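Local coordinates for virulence associated protein VAPB (Rhodococcus equi, PDB 4CV7) that is a plasmid-encoded, virulence-associated protein whose molecular activity is not established and whose core is a closed antiparallel beta-barrel of Greek-key topology, at residues Gln4-Val12 and Lys20-Asp28; Arg57-Gln66 and Asn77-Gly87. One frame throughout, in Å; residues are numbered along the deposited sequence. Where two conformers were deposited one is given.

Contact 1 of 2, residues Gln4-Val12 and Lys20-Asp28; sequences QQYDVHGNV and KFHVYGPED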
loop_
_atom_site.group_PDB
_atom_site.type_symbol
_atom_site.label_atom_id
_atom_site.label_comp_id
_atom_site.label_asym_id
_atom_site.label_seq_id
_atom_site.Cartn_x
_atom_site.Cartn_y
_atom_site.Cartn_z
ATOM N N GLN A 4 13.248 7.649 -6.937
ATOM C CA GLN A 4 13.854 6.330 -7.116
ATOM C C GLN A 4 12.767 5.270 -7.217
ATOM O O GLN A 4 11.670 5.490 -6.668
ATOM C CB GLN A 4 14.816 6.027 -5.986
ATOM C CG GLN A 4 16.000 6.906 -6.057
ATOM C CD GLN A 4 17.155 6.282 -5.285
ATOM O OE1 GLN A 4 17.523 5.106 -5.499
ATOM N NE2 GLN A 4 17.674 7.024 -4.346
ATOM N N GLN A 5 13.056 4.189 -7.920
ATOM C CA GLN A 5 12.170 3.066 -8.092
ATOM C C GLN A 5 12.706 1.841 -7.444
ATOM O O GLN A 5 13.864 1.506 -7.575
ATOM C CB GLN A 5 11.979 2.768 -9.570
ATOM C CG GLN A 5 11.314 3.918 -10.297
ATOM C CD GLN A 5 11.159 3.675 -11.751
ATOM O OE1 GLN A 5 11.044 2.563 -12.222
ATOM N NE2 GLN A 5 11.039 4.756 -12.446
ATOM N N TYR A 6 11.803 1.041 -6.955
ATOM C CA TYR A 6 12.089 -0.206 -6.265
ATOM C C TYR A 6 11.068 -1.243 -6.596
ATOM O O TYR A 6 9.876 -0.946 -6.471
ATOM C CB TYR A 6 12.155 -0.011 -4.755
ATOM C CG TYR A 6 13.018 1.174 -4.254
ATOM C CD1 TYR A 6 12.453 2.429 -4.212
ATOM C CD2 TYR A 6 14.320 1.028 -3.907
ATOM C CE1 TYR A 6 13.195 3.530 -3.812
ATOM C CE2 TYR A 6 15.072 2.085 -3.402
ATOM C CZ TYR A 6 14.475 3.371 -3.354
ATOM O OH TYR A 6 15.210 4.440 -2.924
ATOM N N ASP A 7 11.472 -2.498 -6.801
ATOM C CA ASP A 7 10.549 -3.567 -7.006
ATOM C C ASP A 7 9.885 -3.887 -5.694
ATOM O O ASP A 7 10.580 -3.985 -4.653
ATOM C CB ASP A 7 11.324 -4.817 -7.491
ATOM C CG ASP A 7 11.763 -4.736 -8.922
ATOM O OD1 ASP A 7 11.288 -3.920 -9.714
ATOM O OD2 ASP A 7 12.544 -5.662 -9.231
ATOM N N VAL A 8 8.578 -4.107 -5.659
ATOM C CA VAL A 8 7.914 -4.517 -4.435
ATOM C C VAL A 8 6.871 -5.579 -4.762
ATOM O O VAL A 8 6.550 -5.768 -5.939
ATOM C CB VAL A 8 7.171 -3.361 -3.734
ATOM C CG1 VAL A 8 8.174 -2.300 -3.239
ATOM C CG2 VAL A 8 6.083 -2.749 -4.613
ATOM N N HIS A 9 6.405 -6.270 -3.751
ATOM C CA HIS A 9 5.274 -7.188 -3.932
ATOM C C HIS A 9 4.459 -7.111 -2.679
ATOM O O HIS A 9 4.905 -6.566 -1.645
ATOM C CB HIS A 9 5.711 -8.613 -4.237
ATOM C CG HIS A 9 6.509 -9.247 -3.129
ATOM N ND1 HIS A 9 7.867 -9.027 -2.970
ATOM C CD2 HIS A 9 6.166 -10.132 -2.147
ATOM C CE1 HIS A 9 8.316 -9.736 -1.941
ATOM N NE2 HIS A 9 7.307 -10.412 -1.421
ATOM N N GLY A 10 3.253 -7.573 -2.710
ATOM C CA GLY A 10 2.363 -7.473 -1.614
ATOM C C GLY A 10 1.141 -8.328 -1.718
ATOM O O GLY A 10 1.005 -9.088 -2.660
ATOM N N ASN A 11 0.228 -8.141 -0.773
ATOM C CA ASN A 11 -1.006 -8.854 -0.866
ATOM C C ASN A 11 -2.116 -8.057 -0.163
ATOM O O ASN A 11 -1.860 -7.113 0.609
ATOM C CB ASN A 11 -0.850 -10.284 -0.306
ATOM C CG ASN A 11 -0.306 -10.340 1.129
ATOM O OD1 ASN A 11 -0.868 -9.754 2.041
ATOM N ND2 ASN A 11 0.885 -10.873 1.288
ATOM N N VAL A 12 -3.344 -8.461 -0.419
ATOM C CA VAL A 12 -4.517 -7.840 0.156
ATOM C C VAL A 12 -5.538 -8.914 0.488
ATOM O O VAL A 12 -5.754 -9.827 -0.347
ATOM C CB VAL A 12 -5.107 -6.794 -0.807
ATOM C CG1 VAL A 12 -5.346 -7.380 -2.200
ATOM C CG2 VAL A 12 -6.359 -6.128 -0.284
ATOM N N LYS A 20 -7.058 -5.721 4.606
ATOM C CA LYS A 20 -5.710 -5.709 5.145
ATOM C C LYS A 20 -4.712 -5.799 4.003
ATOM O O LYS A 20 -4.806 -6.656 3.141
ATOM C CB LYS A 20 -5.577 -6.964 5.972
ATOM C CG LYS A 20 -4.145 -7.106 6.498
ATOM C CD LYS A 20 -3.703 -6.177 7.570
ATOM C CE LYS A 20 -3.958 -6.656 8.942
ATOM N NZ LYS A 20 -3.489 -5.597 9.894
ATOM N N PHE A 21 -3.782 -4.822 3.971
ATOM C CA PHE A 21 -2.742 -4.800 2.996
ATOM C C PHE A 21 -1.372 -5.132 3.649
ATOM O O PHE A 21 -1.105 -4.649 4.753
ATOM C CB PHE A 21 -2.603 -3.373 2.346
ATOM C CG PHE A 21 -3.616 -3.023 1.308
ATOM C CD1 PHE A 21 -4.930 -2.776 1.665
ATOM C CD2 PHE A 21 -3.269 -2.921 -0.044
ATOM C CE1 PHE A 21 -5.890 -2.436 0.722
ATOM C CE2 PHE A 21 -4.255 -2.595 -1.000
ATOM C CZ PHE A 21 -5.529 -2.335 -0.587
ATOM N N HIS A 22 -0.537 -5.849 2.918
ATOM C CA HIS A 22 0.909 -6.001 3.237
ATOM C C HIS A 22 1.646 -5.633 2.004
ATOM O O HIS A 22 1.317 -5.991 0.872
ATOM C CB HIS A 22 1.246 -7.405 3.669
ATOM C CG HIS A 22 0.643 -7.724 4.987
ATOM N ND1 HIS A 22 -0.496 -8.461 5.124
ATOM C CD2 HIS A 22 1.056 -7.428 6.234
ATOM C CE1 HIS A 22 -0.762 -8.618 6.418
ATOM N NE2 HIS A 22 0.178 -8.013 7.106
ATOM N N VAL A 23 2.714 -4.925 2.187
ATOM C CA VAL A 23 3.690 -4.713 1.132
ATOM C C VAL A 23 5.075 -5.026 1.620
ATOM O O VAL A 23 5.474 -4.570 2.710
ATOM C CB VAL A 23 3.726 -3.228 0.589
ATOM C CG1 VAL A 23 4.750 -3.009 -0.497
ATOM C CG2 VAL A 23 2.354 -2.811 0.128
ATOM N N TYR A 24 5.874 -5.688 0.826
ATOM C CA TYR A 24 7.268 -6.025 1.159
ATOM C C TYR A 24 8.135 -5.089 0.322
ATOM O O TYR A 24 8.155 -5.184 -0.916
ATOM C CB TYR A 24 7.525 -7.505 0.915
ATOM C CG TYR A 24 6.498 -8.307 1.743
ATOM C CD1 TYR A 24 6.689 -8.388 3.107
ATOM C CD2 TYR A 24 5.301 -8.823 1.235
ATOM C CE1 TYR A 24 5.785 -9.000 3.939
ATOM C CE2 TYR A 24 4.360 -9.423 2.124
ATOM C CZ TYR A 24 4.635 -9.496 3.439
ATOM O OH TYR A 24 3.852 -10.036 4.422
ATOM N N GLY A 25 8.780 -4.145 0.975
ATOM C CA GLY A 25 9.516 -3.113 0.317
ATOM C C GLY A 25 11.057 -3.300 0.412
ATOM O O GLY A 25 11.547 -4.246 1.071
ATOM N N PRO A 26 11.799 -2.418 -0.187
ATOM C CA PRO A 26 13.274 -2.510 -0.143
ATOM C C PRO A 26 13.826 -2.292 1.244
ATOM O O PRO A 26 13.195 -1.772 2.174
ATOM C CB PRO A 26 13.705 -1.387 -1.092
ATOM C CG PRO A 26 12.577 -0.385 -1.061
ATOM C CD PRO A 26 11.345 -1.271 -1.023
ATOM N N GLU A 27 15.027 -2.825 1.448
ATOM C CA GLU A 27 15.670 -2.730 2.776
ATOM C C GLU A 27 14.899 -3.566 3.824
ATOM O O GLU A 27 14.923 -3.282 5.026
ATOM C CB GLU A 27 16.058 -1.264 3.208
ATOM C CG GLU A 27 16.868 -0.653 2.052
ATOM C CD GLU A 27 17.427 0.758 2.244
ATOM O OE1 GLU A 27 17.322 1.318 3.336
ATOM O OE2 GLU A 27 18.116 1.263 1.303
ATOM N N ASP A 28 14.216 -4.633 3.351
ATOM C CA ASP A 28 13.634 -5.641 4.232
ATOM C C ASP A 28 12.508 -5.061 5.104
ATOM O O ASP A 28 12.306 -5.432 6.237
ATOM C CB ASP A 28 14.709 -6.408 5.020
ATOM C CG ASP A 28 15.872 -6.915 4.154
ATOM O OD1 ASP A 28 15.732 -7.151 2.918
ATOM O OD2 ASP A 28 16.901 -7.210 4.767
HETATM O O HOH W 1 10.772 -5.515 -2.084
HETATM O O HOH W 2 -2.835 -8.846 3.463
#
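Tyr24 CB lies over one face of the His9 imidazole, 3.9 Å from the ring centroid, in a CH-pi contact. The two rings meet obliquely, with planes at 32°. A second CH-pi contact puts Val12 CG2 over one face of the Phe21 ring. Asn11 CG sits between its backbone N and carbonyl carbon (chi1 55°), which turns the amide toward His22 and Tyr24. Asn11 ND2 is in plane at the edge of the Tyr24 ring, 3.9 Å from Tyr24 CE2. Asn11 OD1 comes to the edge of the His22 ring, where His22 ND1 gives it a weak, bent bond. A water takes a bond from His22 ND1 and lies 2.6 Å from Asn11 OD1 and 3.0 Å from Lys20 O. The side chain of His22 also reaches a bound cobalt ion. These strands form the first beta hairpin of the eight-stranded Greek-key barrel. His9, Asn11, His22 and Tyr24 share one face; Val12, Phe21 and Val23 lie on the other, which packs inward. Val8 CB meets Val23 CG1 at 4.1 Å. Tyr24 N donates almost straight to His9 O at 2.8 Å, and Asn11 and His22 exchange two backbone bonds. Past Tyr24 the strands separate. There a water donates to both Asp7 O and Tyr24 O, and the Pro26 ring packs against Tyr6, its CG 3.6 Å from Tyr6 CG.

Contact 2 of 2, residues Arg57-Gln66 and Asn77-Gly87; sequences RLYKDTVSFQ and NFFDSSGGFLG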
loop_
_atom_site.group_PDB
_atom_site.type_symbol
_atom_site.label_atom_id
_atom_site.label_comp_id
_atom_site.label_asym_id
_atom_site.label_seq_id
_atom_site.Cartn_x
_atom_site.Cartn_y
_atom_site.Cartn_z
ATOM N N ARG A 57 12.262 8.558 4.679
ATOM C CA ARG A 57 11.158 9.380 5.128
ATOM C C ARG A 57 9.822 8.615 4.965
ATOM O O ARG A 57 8.916 8.743 5.815
ATOM C CB ARG A 57 11.161 10.700 4.400
ATOM C CG ARG A 57 10.115 11.675 4.932
ATOM C CD ARG A 57 10.168 12.963 4.204
ATOM N NE ARG A 57 9.325 13.964 4.804
ATOM C CZ ARG A 57 9.398 15.255 4.552
ATOM N NH1 ARG A 57 10.305 15.730 3.783
ATOM N NH2 ARG A 57 8.568 16.039 5.251
ATOM N N LEU A 58 9.692 7.879 3.848
ATOM C CA LEU A 58 8.504 7.080 3.622
ATOM C C LEU A 58 8.318 6.116 4.791
ATOM O O LEU A 58 7.258 6.023 5.413
ATOM C CB LEU A 58 8.613 6.335 2.320
ATOM C CG LEU A 58 7.524 5.264 2.063
ATOM C CD1 LEU A 58 6.213 5.909 1.667
ATOM C CD2 LEU A 58 8.039 4.347 0.947
ATOM N N TYR A 59 9.408 5.438 5.156
ATOM C CA TYR A 59 9.313 4.457 6.180
ATOM C C TYR A 59 9.088 5.075 7.552
ATOM O O TYR A 59 8.386 4.487 8.354
ATOM C CB TYR A 59 10.600 3.622 6.158
ATOM C CG TYR A 59 10.729 2.680 4.946
ATOM C CD1 TYR A 59 9.667 2.351 4.155
ATOM C CD2 TYR A 59 11.971 2.083 4.672
ATOM C CE1 TYR A 59 9.800 1.433 3.134
ATOM C CE2 TYR A 59 12.115 1.158 3.645
ATOM C CZ TYR A 59 11.009 0.825 2.932
ATOM O OH TYR A 59 11.072 -0.155 1.937
ATOM N N LYS A 60 9.711 6.191 7.830
ATOM C CA LYS A 60 9.498 6.811 9.129
ATOM C C LYS A 60 8.127 7.433 9.281
ATOM O O LYS A 60 7.528 7.338 10.360
ATOM C CB LYS A 60 10.451 7.886 9.467
ATOM C CG LYS A 60 10.423 8.210 10.951
ATOM C CD LYS A 60 11.029 9.491 11.212
ATOM C CE LYS A 60 10.472 10.197 12.413
ATOM N NZ LYS A 60 9.811 11.413 11.895
ATOM N N ASP A 61 7.649 8.142 8.255
ATOM C CA ASP A 61 6.533 9.077 8.432
ATOM C C ASP A 61 5.212 8.578 7.930
ATOM O O ASP A 61 4.207 9.242 8.143
ATOM C CB ASP A 61 6.889 10.439 7.881
ATOM C CG ASP A 61 7.772 11.217 8.798
ATOM O OD1 ASP A 61 8.020 10.859 9.921
ATOM O OD2 ASP A 61 8.221 12.300 8.351
ATOM N N THR A 62 5.160 7.504 7.178
ATOM C CA THR A 62 3.875 6.997 6.715
ATOM C C THR A 62 3.003 6.677 7.930
ATOM O O THR A 62 3.363 5.922 8.818
ATOM C CB THR A 62 3.934 5.730 5.880
ATOM O OG1 THR A 62 4.650 5.983 4.679
ATOM C CG2 THR A 62 2.520 5.194 5.524
ATOM N N VAL A 63 1.777 7.235 7.945
ATOM C CA VAL A 63 0.697 6.876 8.858
ATOM C C VAL A 63 -0.563 6.431 8.211
ATOM O O VAL A 63 -1.453 5.848 8.866
ATOM C CB VAL A 63 0.417 7.992 9.929
ATOM C CG1 VAL A 63 1.671 8.360 10.719
ATOM C CG2 VAL A 63 -0.258 9.228 9.288
ATOM N N SER A 64 -0.731 6.782 6.959
ATOM C CA SER A 64 -2.008 6.463 6.231
ATOM C C SER A 64 -1.698 6.167 4.821
ATOM O O SER A 64 -0.617 6.386 4.298
ATOM C CB SER A 64 -2.999 7.555 6.349
ATOM O OG SER A 64 -2.638 8.645 5.531
ATOM N N PHE A 65 -2.688 5.561 4.161
ATOM C CA PHE A 65 -2.568 5.190 2.739
ATOM C C PHE A 65 -3.944 5.256 2.100
ATOM O O PHE A 65 -4.948 5.104 2.764
ATOM C CB PHE A 65 -1.847 3.854 2.522
ATOM C CG PHE A 65 -2.647 2.642 2.875
ATOM C CD1 PHE A 65 -3.121 2.400 4.167
ATOM C CD2 PHE A 65 -3.103 1.749 1.883
ATOM C CE1 PHE A 65 -3.903 1.272 4.459
ATOM C CE2 PHE A 65 -3.881 0.649 2.191
ATOM C CZ PHE A 65 -4.272 0.433 3.475
ATOM N N GLN A 66 -3.914 5.421 0.760
ATOM C CA GLN A 66 -5.107 5.345 -0.025
ATOM C C GLN A 66 -4.842 4.551 -1.249
ATOM O O GLN A 66 -3.746 4.602 -1.781
ATOM C CB GLN A 66 -5.626 6.736 -0.457
ATOM C CG GLN A 66 -6.018 7.605 0.722
ATOM C CD GLN A 66 -6.321 9.073 0.335
ATOM O OE1 GLN A 66 -6.451 9.318 -0.812
ATOM N NE2 GLN A 66 -5.936 10.000 1.185
ATOM N N ASN A 77 -1.105 5.162 -2.565
ATOM C CA ASN A 77 -0.363 6.379 -2.115
ATOM C C ASN A 77 -0.165 6.322 -0.620
ATOM O O ASN A 77 -1.093 5.922 0.107
ATOM C CB ASN A 77 -1.189 7.610 -2.461
ATOM C CG ASN A 77 -1.291 7.857 -3.953
ATOM O OD1 ASN A 77 -0.413 7.530 -4.725
ATOM N ND2 ASN A 77 -2.414 8.453 -4.361
ATOM N N PHE A 78 1.002 6.804 -0.200
ATOM C CA PHE A 78 1.326 6.860 1.228
ATOM C C PHE A 78 1.445 8.259 1.708
ATOM O O PHE A 78 2.013 9.126 1.016
ATOM C CB PHE A 78 2.656 6.138 1.501
ATOM C CG PHE A 78 2.657 4.698 1.066
ATOM C CD1 PHE A 78 2.094 3.752 1.899
ATOM C CD2 PHE A 78 3.209 4.286 -0.143
ATOM C CE1 PHE A 78 2.073 2.419 1.527
ATOM C CE2 PHE A 78 3.158 2.941 -0.480
ATOM C CZ PHE A 78 2.640 2.016 0.348
ATOM N N PHE A 79 0.917 8.536 2.898
ATOM C CA PHE A 79 0.869 9.876 3.478
ATOM C C PHE A 79 1.321 9.949 4.914
ATOM O O PHE A 79 1.231 8.984 5.688
ATOM C CB PHE A 79 -0.541 10.447 3.443
ATOM C CG PHE A 79 -1.145 10.404 2.049
ATOM C CD1 PHE A 79 -0.982 11.463 1.170
ATOM C CD2 PHE A 79 -1.933 9.376 1.626
ATOM C CE1 PHE A 79 -1.482 11.406 -0.116
ATOM C CE2 PHE A 79 -2.425 9.328 0.349
ATOM C CZ PHE A 79 -2.276 10.363 -0.510
ATOM N N ASP A 80 1.909 11.092 5.244
ATOM C CA ASP A 80 2.227 11.494 6.650
ATOM C C ASP A 80 1.051 12.068 7.369
ATOM O O ASP A 80 -0.034 12.229 6.809
ATOM C CB ASP A 80 3.490 12.352 6.733
ATOM C CG ASP A 80 3.311 13.699 6.198
ATOM O OD1 ASP A 80 2.234 14.312 6.305
ATOM O OD2 ASP A 80 4.294 14.340 5.723
ATOM N N SER A 81 1.264 12.353 8.629
ATOM C CA SER A 81 0.156 12.804 9.487
ATOM C C SER A 81 -0.378 14.190 9.082
ATOM O O SER A 81 -1.540 14.553 9.425
ATOM C CB SER A 81 0.576 12.721 10.922
ATOM O OG SER A 81 1.613 13.624 11.186
ATOM N N SER A 82 0.338 14.986 8.321
ATOM C CA SER A 82 -0.086 16.269 7.848
ATOM C C SER A 82 -0.530 16.139 6.397
ATOM O O SER A 82 -0.788 17.191 5.724
ATOM C CB SER A 82 1.113 17.235 7.834
ATOM O OG SER A 82 1.611 17.435 9.091
ATOM N N GLY A 83 -0.822 14.964 5.895
ATOM C CA GLY A 83 -1.289 14.775 4.523
ATOM C C GLY A 83 -0.223 14.853 3.472
ATOM O O GLY A 83 -0.496 14.753 2.282
ATOM N N GLY A 84 1.031 14.924 3.890
ATOM C CA GLY A 84 2.105 14.952 2.937
ATOM C C GLY A 84 2.244 13.687 2.195
ATOM O O GLY A 84 2.265 12.602 2.832
ATOM N N PHE A 85 2.363 13.667 0.881
ATOM C CA PHE A 85 2.594 12.532 0.021
ATOM C C PHE A 85 3.983 12.060 0.049
ATOM O O PHE A 85 4.888 12.877 -0.136
ATOM C CB PHE A 85 2.238 12.934 -1.399
ATOM C CG PHE A 85 2.523 11.911 -2.427
ATOM C CD1 PHE A 85 1.665 10.821 -2.586
ATOM C CD2 PHE A 85 3.719 11.932 -3.138
ATOM C CE1 PHE A 85 1.894 9.881 -3.511
ATOM C CE2 PHE A 85 3.940 10.959 -4.141
ATOM C CZ PHE A 85 3.030 9.966 -4.289
ATOM N N LEU A 86 4.242 10.828 0.446
ATOM C CA LEU A 86 5.536 10.299 0.668
ATOM C C LEU A 86 6.050 9.375 -0.417
ATOM O O LEU A 86 7.212 8.971 -0.422
ATOM C CB LEU A 86 5.563 9.532 1.997
ATOM C CG LEU A 86 5.226 10.392 3.248
ATOM C CD1 LEU A 86 5.117 9.515 4.488
ATOM C CD2 LEU A 86 6.227 11.520 3.417
ATOM N N GLY A 87 5.190 8.906 -1.334
ATOM C CA GLY A 87 5.521 7.970 -2.374
ATOM C C GLY A 87 4.325 7.127 -2.699
ATOM O O GLY A 87 3.276 7.255 -2.117
HETATM O O HOH W 3 6.918 13.956 6.418
HETATM O O HOH W 4 3.760 11.371 9.826
HETATM O O HOH W 5 -2.461 10.957 6.883
#
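Asn77 N donates to Gln66 O and Asn77 O accepts from Gln66 N, a hydrogen-bonded pair of the antiparallel hairpin 64-68/74-79 in the Greek-key barrel. Phe78 points to the same face as Phe65, into the barrel. Its CB lies 3.6 Å from Leu58 CD1, and its CD1 meets Thr62 CG2 and Phe65 CB. Phe79 is on the other face. Its CB touches Ser64 OG at 3.5 Å. The Gln66 and Phe79 side chains run at about a right angle, while amide and ring planes are 29° apart, with Gln66 NE2 3.7 Å from Phe79 CE2. Phe79 O accepts from both Val63 N and Ser64 N, a classic beta bulge. The Val63 bond lies in the carbonyl plane at 2.9 Å; the Ser64 bond is tilted. Asp80 starts a type I turn to Gly83 and forms an Asx turn: its OD1 takes Ser82 N and Gly84 N from opposite faces of the carboxylate. Its OD2 shares a water with Asp61 OD2 and Arg57 NE. Ser81 N donates to another water, held by Asp61 O, and Val63 CG2 packs on Ser81. Leu86 packs against the C-terminal end of the helix. Its CB meets Leu58 CD1 at 3.7 Å. With CG anti to the carbonyl carbon (chi1 -61°), its CD1 is carried to 3.4 Å from Thr62 N, whose proton goes to Leu58 O; Thr62 OG1 donates to that same oxygen at 2.7 Å.

How the contacts relate
Both contacts belong to one closed sheet and are partly buried. Contact 1 pairs the first two strands of the barrel. Contact 2 pairs strands 64-68 and 74-79 and adds helix 55-61, the only one, and the start of strand 85-91. Each sends side chains inward, where Phe21 and Phe65 pack edge-to-face. Separately, Tyr59 OH probably bonds to Pro26 O, linking the helix to the end of strand 18-25. The outer faces differ. In contact 1 histidines, an asparagine and a tyrosine line it, with a cobalt ion at His22. In contact 2 it carries Ser64, Gln66, Asn77 and Phe79. The turn Asp80-Gly83 is tied to the helix end through water.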